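Local coordinates for beta-lactamase domain protein (Burkholderia ambifaria, PDB 5I0P) that binds two zinc ions in a metallo-beta-lactamase fold and is probably a metal-dependent hydrolase, its substrate not established, at residues Gly231-Pro236 against Leu258-Arg263. Sequence-based numbering, arbitrary orientation.
With ZN (zinc ion), chain E; ZN (zinc ion), chain F.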
# COMPACT_ATOMS: atom_id res chain seq x y z
N GLY A 231 -5.82 1.91 0.33
CA GLY A 231 -4.62 1.09 0.35
C GLY A 231 -3.54 1.80 1.14
O GLY A 231 -3.79 2.38 2.21
N ASP A 232 -2.33 1.80 0.61
CA ASP A 232 -1.24 2.53 1.24
C ASP A 232 -0.99 3.88 0.56
O ASP A 232 -0.02 4.54 0.93
CB ASP A 232 0.06 1.73 1.21
CG ASP A 232 0.09 0.57 2.17
OD1 ASP A 232 -0.80 0.34 3.01
OD2 ASP A 232 1.08 -0.16 2.09
N MET A 233 -1.81 4.29 -0.41
CA MET A 233 -1.48 5.51 -1.15
C MET A 233 -1.75 6.76 -0.31
O MET A 233 -0.99 7.74 -0.39
CB MET A 233 -2.25 5.57 -2.48
CG MET A 233 -1.78 4.52 -3.44
SD MET A 233 -0.08 4.79 -4.01
CE MET A 233 -0.22 6.32 -4.94
N VAL A 234 -2.81 6.75 0.51
CA VAL A 234 -3.10 7.89 1.40
C VAL A 234 -3.30 7.34 2.80
O VAL A 234 -4.34 6.73 3.09
CB VAL A 234 -4.34 8.69 0.98
CG1 VAL A 234 -4.44 9.97 1.82
CG2 VAL A 234 -4.36 8.99 -0.55
N LEU A 235 -2.30 7.54 3.66
CA LEU A 235 -2.41 7.12 5.03
C LEU A 235 -2.51 8.34 5.95
O LEU A 235 -1.83 9.34 5.72
CB LEU A 235 -1.23 6.25 5.43
CG LEU A 235 -1.00 5.07 4.50
CD1 LEU A 235 0.36 4.39 4.80
CD2 LEU A 235 -2.12 4.10 4.58
N PRO A 236 -3.42 8.32 6.94
CA PRO A 236 -3.65 9.55 7.71
C PRO A 236 -2.48 9.93 8.60
O PRO A 236 -2.24 11.12 8.79
CB PRO A 236 -4.95 9.24 8.51
CG PRO A 236 -5.01 7.76 8.61
CD PRO A 236 -4.40 7.26 7.27
N LEU A 258 3.93 11.33 -6.21
CA LEU A 258 3.38 12.67 -6.13
C LEU A 258 2.40 12.92 -7.26
O LEU A 258 1.44 13.68 -7.11
CB LEU A 258 4.51 13.71 -6.13
CG LEU A 258 5.44 13.64 -4.90
CD1 LEU A 258 6.60 14.62 -4.99
CD2 LEU A 258 4.70 13.79 -3.58
N GLU A 259 2.63 12.32 -8.42
CA GLU A 259 1.66 12.47 -9.49
C GLU A 259 0.41 11.64 -9.21
O GLU A 259 -0.71 12.13 -9.39
CB GLU A 259 2.30 12.08 -10.81
CG GLU A 259 1.41 12.17 -12.03
CD GLU A 259 2.10 11.56 -13.25
OE1 GLU A 259 1.86 12.06 -14.37
OE2 GLU A 259 2.90 10.60 -13.08
N SER A 260 0.57 10.42 -8.71
CA SER A 260 -0.60 9.62 -8.37
C SER A 260 -1.50 10.31 -7.33
O SER A 260 -2.73 10.14 -7.35
CB SER A 260 -0.14 8.27 -7.84
OG SER A 260 0.56 7.55 -8.82
N LEU A 261 -0.94 11.12 -6.44
CA LEU A 261 -1.76 11.73 -5.41
C LEU A 261 -2.82 12.65 -5.98
O LEU A 261 -3.87 12.84 -5.36
CB LEU A 261 -0.89 12.48 -4.41
CG LEU A 261 -0.13 11.61 -3.42
CD1 LEU A 261 0.55 12.52 -2.41
CD2 LEU A 261 -1.06 10.65 -2.71
N GLY A 262 -2.59 13.18 -7.19
CA GLY A 262 -3.59 14.02 -7.81
C GLY A 262 -4.92 13.34 -8.03
O GLY A 262 -5.95 14.02 -8.10
N ARG A 263 -4.94 12.01 -8.13
CA ARG A 263 -6.18 11.27 -8.29
C ARG A 263 -7.14 11.42 -7.09
O ARG A 263 -8.37 11.37 -7.25
CB ARG A 263 -5.85 9.79 -8.49
CG ARG A 263 -5.05 9.48 -9.73
CD ARG A 263 -5.77 9.92 -11.03
NE ARG A 263 -7.16 9.45 -11.20
CZ ARG A 263 -7.54 8.24 -11.62
NH1 ARG A 263 -6.64 7.30 -11.90
NH2 ARG A 263 -8.82 7.96 -11.77
ZN ZN E . 2.52 -1.26 1.04
ZN ZN F . 0.55 -1.58 3.95
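Met233 and Ser260 meet through carbon: the terminal methyl CE of Met233 lies 3.5 Å from CB of Ser260, in helix 253-260. The methionine chain is bent at its last two torsions (chi2 -67°, chi3 -65°), so that CE, and not SD, meets the helix. OG of Ser260 plays little part in this touch, being hydrogen-bonded to the backbone N of Tyr211. Beside it, Leu261 reaches the loop with one branch of its fork. CD2 packs 3.7 Å from the carbonyl O of Met233 and, more loosely, 4.3 Å from CG2 of Val234. No hydrogen bond links the two segments; the carbonyl of Met233 is instead taken by the hydroxyl of Tyr257, four residues before Leu261, and Tyr264 packs on both Met233 and Val234. On the far side of the loop, Asp232 turns its carboxylate to the metals. OD2 bridges the two zinc ions, at 2.1 Å from one and 2.4 Å from the other, and OD1 adds a longer bond of 2.5 Å to the second. The first zinc is completed by His102, His104 and His213, the second by Asp106, His107 and His277, while Thr240 binds the backbone O of Asp232. Met233, directly after the bridging aspartate and with its side chain about 4 Å from that of His213, packs between the zinc ligands and helix 253-260, in a second-shell position. An aspartate that follows a strand, here 227-231, and bridges two metals is typical of the glyoxalase II-like dinuclear hydrolases of the αβ/βα metallo-beta-lactamase superfamily.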